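Local coordinates for protein laccase (Uncultured bacterium, PDB 4F7K) that probably oxidises phenolic and related substrates at copper centres while reducing molecular oxygen to water, as an extracellular laccase of the multicopper oxidase family, at residues 48-53 with 84-89; 56-61 with 102-107; 5-10 with 27-32; 42-47 with 90-95; 111-116 with 136-141. All blocks are in the same frame, centred on the assembly; numbering follows the deposited sequence. Where two conformers were deposited one is given.

Contact 1: residues 48-53 with 84-89; sequences RFQNQI and GGEFEY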
# COMPACT_ATOMS: atom_id res chain seq x y z
N ARG A 48 -10.80 17.26 -3.89
CA ARG A 48 -10.18 18.42 -4.51
C ARG A 48 -8.69 18.50 -4.07
O ARG A 48 -8.38 18.96 -2.97
CB ARG A 48 -10.96 19.72 -4.24
CG ARG A 48 -10.45 20.97 -4.99
CD ARG A 48 -11.25 22.25 -4.64
NE ARG A 48 -10.43 23.47 -4.75
CZ ARG A 48 -10.89 24.73 -4.81
NH1 ARG A 48 -12.21 25.00 -4.81
NH2 ARG A 48 -10.04 25.76 -4.89
N PHE A 49 -7.80 18.02 -4.95
CA PHE A 49 -6.36 18.11 -4.77
C PHE A 49 -5.84 19.52 -5.01
O PHE A 49 -6.11 20.12 -6.05
CB PHE A 49 -5.62 17.14 -5.69
CG PHE A 49 -4.11 17.22 -5.60
CD1 PHE A 49 -3.45 17.03 -4.38
CD2 PHE A 49 -3.36 17.46 -6.73
CE1 PHE A 49 -2.03 17.08 -4.30
CE2 PHE A 49 -1.95 17.51 -6.68
CZ PHE A 49 -1.28 17.34 -5.45
N GLN A 50 -5.07 20.03 -4.05
CA GLN A 50 -4.47 21.36 -4.11
C GLN A 50 -2.95 21.27 -3.93
O GLN A 50 -2.48 20.78 -2.92
CB GLN A 50 -5.02 22.25 -3.00
CG GLN A 50 -6.50 22.46 -3.04
CD GLN A 50 -6.83 23.81 -3.60
OE1 GLN A 50 -6.02 24.42 -4.33
NE2 GLN A 50 -8.01 24.31 -3.26
N ASN A 51 -2.20 21.78 -4.91
CA ASN A 51 -0.74 21.69 -4.91
C ASN A 51 -0.07 22.90 -4.24
O ASN A 51 0.05 23.98 -4.84
CB ASN A 51 -0.26 21.53 -6.36
CG ASN A 51 1.24 21.33 -6.48
OD1 ASN A 51 2.01 21.62 -5.56
ND2 ASN A 51 1.67 20.87 -7.66
N GLN A 52 0.33 22.74 -2.97
CA GLN A 52 1.11 23.79 -2.27
C GLN A 52 2.56 23.35 -2.00
O GLN A 52 3.12 23.66 -0.95
CB GLN A 52 0.46 24.22 -0.94
CG GLN A 52 -0.98 24.73 -1.08
CD GLN A 52 -1.53 25.31 0.23
OE1 GLN A 52 -1.00 25.08 1.33
NE2 GLN A 52 -2.62 26.06 0.12
N ILE A 53 3.16 22.62 -2.93
CA ILE A 53 4.50 22.11 -2.66
C ILE A 53 5.58 22.70 -3.55
O ILE A 53 6.76 22.34 -3.42
CB ILE A 53 4.59 20.54 -2.70
CG1 ILE A 53 4.41 20.02 -4.12
CG2 ILE A 53 3.62 19.92 -1.67
CD1 ILE A 53 4.64 18.53 -4.28
N GLY A 84 0.51 25.54 -7.23
CA GLY A 84 -0.55 26.51 -7.06
C GLY A 84 -1.85 26.09 -7.72
O GLY A 84 -2.86 26.79 -7.62
N GLY A 85 -1.82 24.97 -8.43
CA GLY A 85 -2.98 24.49 -9.16
C GLY A 85 -3.80 23.47 -8.40
O GLY A 85 -3.48 23.10 -7.28
N GLU A 86 -4.86 23.00 -9.03
CA GLU A 86 -5.74 22.03 -8.42
C GLU A 86 -6.22 20.98 -9.43
O GLU A 86 -6.09 21.15 -10.64
CB GLU A 86 -6.94 22.73 -7.77
CG GLU A 86 -7.75 23.49 -8.77
CD GLU A 86 -9.01 24.06 -8.18
OE1 GLU A 86 -8.92 25.04 -7.42
OE2 GLU A 86 -10.09 23.53 -8.52
N PHE A 87 -6.78 19.90 -8.90
CA PHE A 87 -7.32 18.82 -9.70
C PHE A 87 -8.45 18.18 -8.92
O PHE A 87 -8.33 17.88 -7.73
CB PHE A 87 -6.26 17.74 -10.01
CG PHE A 87 -6.65 16.81 -11.13
CD1 PHE A 87 -6.26 17.08 -12.44
CD2 PHE A 87 -7.43 15.68 -10.87
CE1 PHE A 87 -6.65 16.23 -13.48
CE2 PHE A 87 -7.82 14.84 -11.90
CZ PHE A 87 -7.42 15.11 -13.21
N GLU A 88 -9.54 17.95 -9.61
CA GLU A 88 -10.70 17.34 -9.01
C GLU A 88 -10.66 15.82 -9.26
O GLU A 88 -10.79 15.37 -10.41
CB GLU A 88 -11.96 17.96 -9.63
CG GLU A 88 -13.15 18.02 -8.68
CD GLU A 88 -13.36 19.40 -8.08
OE1 GLU A 88 -14.35 20.08 -8.44
OE2 GLU A 88 -12.53 19.81 -7.24
N TYR A 89 -10.43 15.05 -8.20
CA TYR A 89 -10.49 13.58 -8.35
C TYR A 89 -11.84 13.05 -7.94
O TYR A 89 -12.27 13.22 -6.79
CB TYR A 89 -9.40 12.86 -7.56
CG TYR A 89 -8.01 13.09 -8.08
CD1 TYR A 89 -7.52 12.34 -9.17
CD2 TYR A 89 -7.17 14.08 -7.50
CE1 TYR A 89 -6.22 12.55 -9.67
CE2 TYR A 89 -5.87 14.30 -8.01
CZ TYR A 89 -5.41 13.52 -9.09
OH TYR A 89 -4.15 13.71 -9.58
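G84 opens the second segment by giving its N-H to N51 O, with 2.9 Å between G84 N and N51 O. G85 O then accepts from N51 N in a nearly straight bond, 176° at the hydrogen. The N51 side chain is occupied outside the pair: OD1 closes an Asx turn onto I53 N, while ND2 bonds to E55 O and V81 O. At E86 the side chain starts with CG between the backbone N and the carbonyl carbon (chi1 60°); the chain is extended beyond CG, and OE1 lies over one face of the R48 guanidinium, in a salt bridge of 2.9 Å to R48 NH2. The bridge is diagonal, because E86 faces Q50 in the strand pairing. F87 is bonded twice to F49, F49 N to F87 O at 2.8 Å and F87 N to F49 O at 2.9 Å, and F87 CB lies at the edge of the F49 ring. E88 bends back so that OE2 rests on R48 CG at 3.3 Å, buried and without a polar partner in the model. Y89 lies beside F49, with F49 CB in its ring plane, 3.7 Å from Y89 CE2; its OH reaches Q78 and V59 N. Strands 44-51 and 86-92 thus form an antiparallel pair at one margin of a four-stranded sheet, as expected in a cupredoxin-like domain of a multicopper oxidase.

Contact 2: residues 56-61 with 102-107; sequences GSAVHW and HSHNRS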
# COMPACT_ATOMS: atom_id res chain seq x y z
N GLY A 56 5.44 20.50 -9.77
CA GLY A 56 4.45 19.66 -10.43
C GLY A 56 4.11 18.46 -9.55
O GLY A 56 4.96 17.96 -8.83
N SER A 57 2.84 18.04 -9.57
CA SER A 57 2.43 16.91 -8.76
C SER A 57 1.13 16.32 -9.28
O SER A 57 0.53 16.86 -10.21
CB SER A 57 2.26 17.30 -7.30
OG SER A 57 2.22 16.12 -6.52
N ALA A 58 0.74 15.19 -8.69
CA ALA A 58 -0.51 14.52 -8.96
C ALA A 58 -0.61 13.39 -7.95
O ALA A 58 0.40 13.07 -7.30
CB ALA A 58 -0.56 13.97 -10.41
N VAL A 59 -1.81 12.81 -7.80
CA VAL A 59 -2.06 11.77 -6.80
C VAL A 59 -2.50 10.44 -7.43
O VAL A 59 -3.42 10.42 -8.25
CB VAL A 59 -3.08 12.22 -5.74
CG1 VAL A 59 -3.25 11.12 -4.67
CG2 VAL A 59 -2.62 13.55 -5.04
N HIS A 60 -1.82 9.35 -7.06
CA HIS A 60 -2.20 8.00 -7.49
C HIS A 60 -2.98 7.31 -6.37
O HIS A 60 -2.59 7.37 -5.21
CB HIS A 60 -0.98 7.17 -7.92
CG HIS A 60 -1.31 5.77 -8.31
ND1 HIS A 60 -2.28 5.47 -9.24
CD2 HIS A 60 -0.80 4.58 -7.91
CE1 HIS A 60 -2.37 4.16 -9.38
NE2 HIS A 60 -1.47 3.59 -8.60
N TRP A 61 -4.09 6.70 -6.71
CA TRP A 61 -4.91 5.96 -5.76
C TRP A 61 -4.51 4.50 -5.97
O TRP A 61 -4.95 3.85 -6.91
CB TRP A 61 -6.42 6.25 -6.00
CG TRP A 61 -6.61 7.70 -6.29
CD1 TRP A 61 -6.56 8.29 -7.52
CD2 TRP A 61 -6.72 8.76 -5.33
NE1 TRP A 61 -6.70 9.66 -7.39
CE2 TRP A 61 -6.79 9.97 -6.05
CE3 TRP A 61 -6.83 8.80 -3.93
CZ2 TRP A 61 -6.91 11.22 -5.43
CZ3 TRP A 61 -6.98 10.04 -3.30
CH2 TRP A 61 -7.01 11.24 -4.05
N HIS A 102 -0.83 8.22 -2.95
CA HIS A 102 0.46 8.84 -2.78
C HIS A 102 0.76 9.72 -3.99
O HIS A 102 0.19 9.52 -5.06
CB HIS A 102 1.56 7.79 -2.52
CG HIS A 102 1.61 6.72 -3.56
ND1 HIS A 102 2.13 6.94 -4.82
CD2 HIS A 102 1.16 5.44 -3.57
CE1 HIS A 102 2.03 5.84 -5.54
NE2 HIS A 102 1.45 4.92 -4.80
N SER A 103 1.64 10.70 -3.84
CA SER A 103 2.05 11.45 -5.01
C SER A 103 2.57 10.47 -6.08
O SER A 103 3.16 9.43 -5.77
CB SER A 103 3.09 12.53 -4.68
OG SER A 103 4.42 12.01 -4.74
N HIS A 104 2.32 10.82 -7.33
CA HIS A 104 2.65 9.94 -8.47
C HIS A 104 4.14 9.63 -8.58
O HIS A 104 4.51 8.62 -9.19
CB HIS A 104 2.20 10.60 -9.78
CG HIS A 104 3.18 11.60 -10.30
ND1 HIS A 104 3.37 12.85 -9.70
CD2 HIS A 104 4.09 11.52 -11.30
CE1 HIS A 104 4.31 13.50 -10.36
NE2 HIS A 104 4.76 12.72 -11.34
N ASN A 105 4.99 10.51 -8.05
CA ASN A 105 6.43 10.36 -8.18
C ASN A 105 7.12 9.92 -6.88
O ASN A 105 8.36 9.98 -6.78
CB ASN A 105 7.06 11.65 -8.71
CG ASN A 105 6.84 12.83 -7.80
OD1 ASN A 105 6.22 12.72 -6.73
ND2 ASN A 105 7.34 13.98 -8.22
N ARG A 106 6.34 9.44 -5.92
CA ARG A 106 6.88 9.10 -4.60
C ARG A 106 8.06 8.09 -4.57
O ARG A 106 8.97 8.18 -3.69
CB ARG A 106 5.75 8.68 -3.65
CG ARG A 106 6.23 8.65 -2.21
CD ARG A 106 5.13 8.43 -1.17
NE ARG A 106 5.78 8.23 0.13
CZ ARG A 106 5.96 7.03 0.67
NH1 ARG A 106 5.46 5.96 0.05
NH2 ARG A 106 6.59 6.89 1.84
N SER A 107 8.09 7.22 -5.56
CA SER A 107 9.10 6.15 -5.61
C SER A 107 10.43 6.64 -6.05
O SER A 107 11.43 5.96 -5.86
CB SER A 107 8.66 5.03 -6.55
OG SER A 107 7.63 4.31 -5.94
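H60 and H102 stand in two of the H-x-H motifs that, in multicopper oxidases, carry ligands of the trinuclear copper cluster; here, in the first cupredoxin-like domain, strand 59-62, which holds H60-W61-H62, pairs antiparallel with the end of strand 97-103, where H102-S103-H104 begins. H60 N gives a bond of 2.8 Å to H102 O, and H102 N returns one of 3.0 Å to H60 O. Two residues away on each segment, H104 N donates to A58 O at 3.0 Å. Both H60 and H102 project from the same face of the sheet and lie side by side, pointing the same way. H102 NE2 approaches the edge of the H60 ring, 3.9 Å from H60 CD2, with the two ring planes 69° apart. H60 is held from outside the pair, ND1 by D71 O and NE2 by H354 NE2, and its ring stacks on that of H356. H104 keeps close to the first segment, its ring edge toward A58 O and its ND1 4.1 Å from A58 CB; this ND1 is buried with no partner in the model. The rotation of H102 is fixed at both nitrogens: NE2 bonds to H62 ND1, and ND1 donates to S103 O at 2.9 Å, the acceptor lying in the imidazole plane. That carbonyl also receives R106 N, which closes a type I turn and arrives from the opposite face of the carbonyl plane. Within the same turn, S103 OG donates to N105 OD1 across 2.8 Å.

Contact 3: residues 5-10 with 27-32; sequences ELVAQP and GFNGGT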
# COMPACT_ATOMS: atom_id res chain seq x y z
N GLU A 5 -11.05 18.73 0.54
CA GLU A 5 -9.78 19.27 0.07
C GLU A 5 -8.60 18.44 0.56
O GLU A 5 -8.53 18.08 1.74
CB GLU A 5 -9.61 20.75 0.40
CG GLU A 5 -10.14 21.67 -0.71
CD GLU A 5 -9.59 23.11 -0.62
OE1 GLU A 5 -8.64 23.37 0.18
OE2 GLU A 5 -10.11 23.98 -1.35
N LEU A 6 -7.71 18.12 -0.36
CA LEU A 6 -6.51 17.36 -0.06
C LEU A 6 -5.31 18.22 -0.48
O LEU A 6 -5.00 18.32 -1.68
CB LEU A 6 -6.51 16.04 -0.81
CG LEU A 6 -5.36 15.08 -0.55
CD1 LEU A 6 -5.31 14.58 0.93
CD2 LEU A 6 -5.46 13.91 -1.51
N VAL A 7 -4.69 18.88 0.50
CA VAL A 7 -3.69 19.87 0.19
C VAL A 7 -2.31 19.30 0.42
O VAL A 7 -1.96 19.01 1.56
CB VAL A 7 -3.85 21.17 1.01
CG1 VAL A 7 -2.98 22.27 0.41
CG2 VAL A 7 -5.35 21.64 1.05
N ALA A 8 -1.55 19.11 -0.65
CA ALA A 8 -0.14 18.73 -0.54
C ALA A 8 0.64 19.99 -0.09
O ALA A 8 0.58 21.03 -0.76
CB ALA A 8 0.38 18.15 -1.88
N GLN A 9 1.28 19.94 1.08
CA GLN A 9 1.96 21.13 1.63
C GLN A 9 3.13 20.80 2.56
O GLN A 9 3.25 19.68 3.03
CB GLN A 9 0.97 22.03 2.39
CG GLN A 9 0.18 21.21 3.45
CD GLN A 9 -0.95 21.95 4.06
OE1 GLN A 9 -1.22 23.12 3.71
NE2 GLN A 9 -1.61 21.31 4.98
N PRO A 10 3.98 21.82 2.88
CA PRO A 10 4.99 21.55 3.92
C PRO A 10 4.30 21.29 5.26
O PRO A 10 3.33 21.94 5.60
CB PRO A 10 5.80 22.85 4.01
CG PRO A 10 5.55 23.54 2.61
CD PRO A 10 4.10 23.15 2.27
N GLY A 27 3.52 16.90 3.29
CA GLY A 27 2.42 16.02 3.63
C GLY A 27 1.11 16.58 3.13
O GLY A 27 1.09 17.47 2.26
N PHE A 28 0.02 16.11 3.72
CA PHE A 28 -1.31 16.48 3.27
C PHE A 28 -2.05 16.97 4.46
O PHE A 28 -2.09 16.29 5.49
CB PHE A 28 -2.07 15.23 2.74
CG PHE A 28 -1.65 14.77 1.38
CD1 PHE A 28 -1.98 15.50 0.25
CD2 PHE A 28 -0.93 13.61 1.23
CE1 PHE A 28 -1.57 15.04 -1.04
CE2 PHE A 28 -0.52 13.16 -0.01
CZ PHE A 28 -0.87 13.85 -1.14
N ASN A 29 -2.69 18.12 4.33
CA ASN A 29 -3.59 18.63 5.36
C ASN A 29 -2.97 18.78 6.76
O ASN A 29 -3.61 18.41 7.78
CB ASN A 29 -4.88 17.78 5.41
CG ASN A 29 -5.82 18.04 4.24
OD1 ASN A 29 -5.49 18.75 3.31
ND2 ASN A 29 -7.00 17.48 4.30
N GLY A 30 -1.75 19.30 6.81
CA GLY A 30 -1.10 19.69 8.09
C GLY A 30 -0.35 18.53 8.74
O GLY A 30 0.15 18.69 9.85
N GLY A 31 -0.25 17.37 8.06
CA GLY A 31 0.44 16.19 8.66
C GLY A 31 0.94 15.18 7.65
O GLY A 31 0.65 15.28 6.46
N THR A 32 1.74 14.22 8.12
CA THR A 32 2.07 13.00 7.39
C THR A 32 2.14 11.82 8.38
O THR A 32 2.71 11.94 9.43
CB THR A 32 3.35 13.09 6.54
OG1 THR A 32 3.55 11.82 5.88
CG2 THR A 32 4.57 13.38 7.36
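N29 lends its side-chain amide to the backbone of the facing strand. ND2 donates to E5 O at 3.0 Å, the acceptor lying in the amide plane, while OD1 receives V7 N at 2.9 Å. N29 N completes the set by bonding to V7 O at 3.0 Å, an oxygen that also meets the CA-H of F28. Three polar groups of N29 thus satisfy E5 O, V7 N and V7 O where the partner strand has already turned away. Further along, Q9 and G27 exchange two bonds, Q9 N to G27 O at 2.7 Å and G27 N to Q9 O at 2.8 Å. These belong to the beta hairpin of strands 4-13 and 23-28, which forms one side of the four-stranded sheet in the first cupredoxin-like domain. Beyond it, F28 to G31 make a type I' turn, closed by F28 N to G31 O and by a weak return bond from G31 N to F28 O. A side chain at G27 would run into G31 O. On the buried face F28 CD1 packs 3.5 Å from L6 CG, and F28 CE1 meets A8 CB at 3.8 Å; the Y101 ring stands edge-to-face with F28.

Contact 4: residues 42-47 with 90-95; sequences GEVFDI and SFRAPD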
# COMPACT_ATOMS: atom_id res chain seq x y z
N GLY A 42 -18.91 1.19 -3.42
CA GLY A 42 -19.96 1.58 -4.37
C GLY A 42 -20.16 3.08 -4.41
O GLY A 42 -20.79 3.61 -5.35
N GLU A 43 -19.63 3.77 -3.40
CA GLU A 43 -19.80 5.21 -3.25
C GLU A 43 -18.72 6.04 -3.94
O GLU A 43 -17.67 5.53 -4.33
CB GLU A 43 -19.83 5.61 -1.78
CG GLU A 43 -20.99 5.13 -0.93
CD GLU A 43 -20.92 5.69 0.51
OE1 GLU A 43 -19.79 6.00 1.03
OE2 GLU A 43 -22.01 5.81 1.13
N VAL A 44 -18.99 7.32 -4.07
CA VAL A 44 -18.12 8.22 -4.79
C VAL A 44 -17.18 8.92 -3.82
O VAL A 44 -17.63 9.44 -2.80
CB VAL A 44 -18.92 9.29 -5.57
CG1 VAL A 44 -18.01 10.03 -6.54
CG2 VAL A 44 -20.04 8.64 -6.33
N PHE A 45 -15.89 8.88 -4.13
CA PHE A 45 -14.89 9.76 -3.53
C PHE A 45 -14.81 10.99 -4.40
O PHE A 45 -14.54 10.89 -5.60
CB PHE A 45 -13.50 9.13 -3.58
CG PHE A 45 -13.22 8.13 -2.50
CD1 PHE A 45 -12.66 8.55 -1.28
CD2 PHE A 45 -13.45 6.76 -2.71
CE1 PHE A 45 -12.37 7.60 -0.28
CE2 PHE A 45 -13.17 5.81 -1.71
CZ PHE A 45 -12.62 6.24 -0.50
N ASP A 46 -15.06 12.15 -3.81
CA ASP A 46 -14.90 13.42 -4.50
C ASP A 46 -13.80 14.20 -3.77
O ASP A 46 -14.02 14.65 -2.65
CB ASP A 46 -16.25 14.16 -4.52
CG ASP A 46 -17.31 13.46 -5.39
OD1 ASP A 46 -17.04 13.22 -6.58
OD2 ASP A 46 -18.43 13.17 -4.89
N ILE A 47 -12.64 14.36 -4.41
CA ILE A 47 -11.44 14.90 -3.77
C ILE A 47 -10.90 16.11 -4.55
O ILE A 47 -10.62 16.00 -5.74
CB ILE A 47 -10.38 13.77 -3.65
CG1 ILE A 47 -10.89 12.71 -2.67
CG2 ILE A 47 -8.99 14.31 -3.20
CD1 ILE A 47 -10.41 11.24 -2.95
N SER A 90 -12.52 12.40 -8.86
CA SER A 90 -13.82 11.88 -8.54
C SER A 90 -14.05 10.49 -9.14
O SER A 90 -14.11 10.33 -10.36
CB SER A 90 -14.89 12.87 -8.99
OG SER A 90 -16.13 12.20 -9.09
N PHE A 91 -14.18 9.49 -8.28
CA PHE A 91 -14.36 8.11 -8.72
C PHE A 91 -15.17 7.31 -7.71
O PHE A 91 -15.15 7.59 -6.50
CB PHE A 91 -13.00 7.45 -8.91
CG PHE A 91 -12.11 7.58 -7.71
CD1 PHE A 91 -12.11 6.61 -6.73
CD2 PHE A 91 -11.27 8.69 -7.56
CE1 PHE A 91 -11.30 6.73 -5.62
CE2 PHE A 91 -10.46 8.82 -6.46
CZ PHE A 91 -10.47 7.85 -5.49
N ARG A 92 -15.89 6.32 -8.23
CA ARG A 92 -16.58 5.32 -7.42
C ARG A 92 -15.57 4.24 -7.03
O ARG A 92 -14.77 3.81 -7.87
CB ARG A 92 -17.77 4.71 -8.18
CG ARG A 92 -18.98 5.66 -8.29
CD ARG A 92 -20.29 4.95 -8.74
NE ARG A 92 -21.40 5.88 -8.98
CZ ARG A 92 -22.23 6.33 -8.04
NH1 ARG A 92 -22.09 5.92 -6.78
NH2 ARG A 92 -23.21 7.18 -8.36
N ALA A 93 -15.54 3.84 -5.77
CA ALA A 93 -14.66 2.76 -5.34
C ALA A 93 -15.46 1.46 -5.35
O ALA A 93 -16.44 1.33 -4.62
CB ALA A 93 -14.05 3.04 -3.96
N PRO A 94 -15.07 0.50 -6.20
CA PRO A 94 -15.91 -0.68 -6.38
C PRO A 94 -15.53 -1.85 -5.47
O PRO A 94 -16.29 -2.81 -5.35
CB PRO A 94 -15.66 -1.04 -7.86
CG PRO A 94 -14.18 -0.67 -8.03
CD PRO A 94 -13.93 0.52 -7.15
N ASP A 95 -14.35 -1.79 -4.85
CA ASP A 95 -13.91 -2.88 -3.97
C ASP A 95 -13.69 -2.46 -2.55
O ASP A 95 -13.07 -1.43 -2.29
CB ASP A 95 -12.62 -3.53 -4.47
CG ASP A 95 -12.64 -3.78 -5.92
OD1 ASP A 95 -13.50 -4.54 -6.38
OD2 ASP A 95 -11.80 -3.17 -6.62
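R92 slants across V44 and passes the backbone of G42 and E43 on the outer face of the strand pair. Its CB lies 3.9 Å from E43 O. CG meets V44 CG2 at 3.7 Å, and CD passes G42 O at the same separation, 3.7 Å between the two atoms. The chain stays extended as far as NE, and CZ then comes 3.6 Å from V44 CG2, which sits over one face of the guanidinium, toward its rim. NH1 ends the path by donating to G42 O at 3.0 Å, the acceptor near the guanidinium plane. The other face of the sheet is aromatic. F91 takes its CG between the backbone N and the carbonyl carbon (chi1 52°), and F45 CB stands over the F91 ring in a CH-pi contact, 4.0 Å from the centroid. The rings themselves are slid apart, with planes at 25°, and touch where F45 CD2 lies 3.6 Å from F91 CE1. A93 CB packs at the F45 ring edge, 3.7 Å from CE2. An alanine in place of F45 would probably leave A93 CB and F91 CE1 without their ring partners and open a gap toward L119 and V121. This is the interior of a cupredoxin-like beta sandwich, where antiparallel strands 44-51 and 86-92 turn their aromatic face to the second sheet.

Contact 5: residues 111-116 with 136-141; sequences VAKGLY and MIDDWR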
# COMPACT_ATOMS: atom_id res chain seq x y z
N VAL A 111 11.79 14.26 -1.84
CA VAL A 111 10.91 15.30 -1.25
C VAL A 111 9.48 14.82 -1.02
O VAL A 111 8.81 15.31 -0.10
CB VAL A 111 10.75 16.61 -2.11
CG1 VAL A 111 11.77 17.63 -1.75
CG2 VAL A 111 10.65 16.32 -3.65
N ALA A 112 9.02 13.89 -1.85
CA ALA A 112 7.65 13.37 -1.74
C ALA A 112 7.50 12.31 -0.63
O ALA A 112 6.43 11.65 -0.49
CB ALA A 112 7.20 12.82 -3.09
N LYS A 113 8.55 12.11 0.16
CA LYS A 113 8.52 11.03 1.17
C LYS A 113 7.21 11.01 2.00
O LYS A 113 6.59 9.96 2.21
CB LYS A 113 9.73 11.18 2.09
CG LYS A 113 9.73 10.25 3.27
CD LYS A 113 10.12 8.86 2.90
CE LYS A 113 11.00 8.31 4.05
NZ LYS A 113 11.16 6.82 4.05
N GLY A 114 6.77 12.18 2.45
CA GLY A 114 5.61 12.27 3.35
C GLY A 114 4.26 12.32 2.68
O GLY A 114 3.22 12.39 3.35
N LEU A 115 4.26 12.30 1.35
CA LEU A 115 3.05 12.60 0.56
C LEU A 115 2.30 11.30 0.31
O LEU A 115 2.31 10.77 -0.77
CB LEU A 115 3.40 13.27 -0.78
CG LEU A 115 3.84 14.75 -0.75
CD1 LEU A 115 4.26 15.25 -2.11
CD2 LEU A 115 2.72 15.63 -0.20
N TYR A 116 1.69 10.77 1.36
CA TYR A 116 0.88 9.59 1.23
C TYR A 116 -0.09 9.56 2.41
O TYR A 116 0.06 10.34 3.39
CB TYR A 116 1.75 8.34 1.28
CG TYR A 116 2.36 8.11 2.64
CD1 TYR A 116 1.75 7.27 3.58
CD2 TYR A 116 3.55 8.76 3.00
CE1 TYR A 116 2.35 7.05 4.82
CE2 TYR A 116 4.12 8.58 4.23
CZ TYR A 116 3.55 7.71 5.12
OH TYR A 116 4.17 7.52 6.31
N MET A 136 0.87 1.78 9.23
CA MET A 136 1.71 2.18 8.12
C MET A 136 3.17 2.03 8.54
O MET A 136 3.65 2.67 9.52
CB MET A 136 1.37 3.61 7.65
CG MET A 136 0.00 3.70 6.91
SD MET A 136 -0.75 5.38 6.93
CE MET A 136 -1.27 5.59 8.65
N ILE A 137 3.87 1.15 7.85
CA ILE A 137 5.25 0.89 8.19
C ILE A 137 6.15 1.58 7.17
O ILE A 137 5.95 1.45 5.97
CB ILE A 137 5.54 -0.63 8.28
CG1 ILE A 137 4.56 -1.29 9.25
CG2 ILE A 137 6.99 -0.88 8.71
CD1 ILE A 137 4.66 -2.83 9.35
N ASP A 138 7.11 2.36 7.67
CA ASP A 138 8.00 3.12 6.78
C ASP A 138 9.38 3.09 7.44
O ASP A 138 9.51 2.81 8.63
CB ASP A 138 7.45 4.56 6.65
CG ASP A 138 7.88 5.29 5.37
OD1 ASP A 138 8.70 4.72 4.58
OD2 ASP A 138 7.37 6.46 5.19
N ASP A 139 10.43 3.34 6.68
CA ASP A 139 11.69 3.61 7.37
C ASP A 139 12.29 4.94 6.97
O ASP A 139 11.81 5.59 6.04
CB ASP A 139 12.65 2.45 7.24
CG ASP A 139 13.36 2.48 5.97
OD1 ASP A 139 12.67 2.75 4.96
OD2 ASP A 139 14.59 2.25 6.00
N TRP A 140 13.28 5.40 7.72
CA TRP A 140 13.72 6.78 7.53
C TRP A 140 15.21 6.90 7.85
O TRP A 140 15.72 6.23 8.73
CB TRP A 140 12.99 7.79 8.44
CG TRP A 140 11.54 8.06 8.23
CD1 TRP A 140 10.96 9.07 7.51
CD2 TRP A 140 10.48 7.34 8.84
NE1 TRP A 140 9.57 8.98 7.60
CE2 TRP A 140 9.27 7.92 8.42
CE3 TRP A 140 10.44 6.25 9.71
CZ2 TRP A 140 8.05 7.46 8.84
CZ3 TRP A 140 9.24 5.79 10.13
CH2 TRP A 140 8.05 6.37 9.69
N ARG A 141 15.87 7.79 7.14
CA ARG A 141 17.23 8.17 7.48
C ARG A 141 17.10 9.60 7.94
O ARG A 141 16.81 10.50 7.15
CB ARG A 141 18.14 8.02 6.27
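K113 and Y116 reach D138, W140 and M136 where the first cupredoxin-like domain packs against the second, an interdomain seam of the laccase fold. The K113 side chain leaves with CG anti to the backbone N (chi1 172°), bends twice further out and brings its ammonium among three groups of the opposite strand. NZ meets D138 OD1 tip to tip in a weak salt bridge of 3.3 Å. It also lies over one face of W140, 4.4 Å from the centroid of the five-membered ring and 21° off the ring normal, a cation-pi contact. The preceding carbon, K113 CE, touches W140 CD1 at 3.5 Å. NZ is modelled implausibly close to D139 O, so the exact length of that bond is doubtful. Y116 points its hydroxyl at the same aspartate: OH lies 3.6 Å from D138 OD2, with ring and carboxylate planes 84° apart. D138 OD2 also has a long, weak ion pair with R106. At the edge of the Y116 ring, M136 SD makes a Met-aromatic contact, 4.1 Å from CE1. An alanine at K113 would probably leave D138 without its nearest cation here and uncover part of the W140 face. On one side L115, the centre of an inverse gamma turn, is tied by its backbone to S103 of strand 97-103, and Y116 leads into strand 116-122; on the other, strand 131-140 lies between strands 167-173 and 183-190 in a six-stranded sheet.

Overall arrangement
Contacts 3, 1 and 4 share one four-stranded sheet, ordered 23-28, 4-13, 44-51 and 86-92. Contacts 1 and 4 are successive parts of the same strand pair, centres 18 Å apart, and contact 1 is nested in the loop closed by contact 4. Contact 3 comes earlier in the chain, its centre 11 Å from that of contact 1. Contact 2 lies in the other sheet, its centre about 12 Å from that of contact 1, and its chain segments alternate with those of contacts 1 and 4; W61, V59 and F49 join the two sheets. Contact 5 follows last, its centre about 13 Å from that of contact 2, and carries this sandwich over to the next domain, linking the histidine motifs to the interdomain seam.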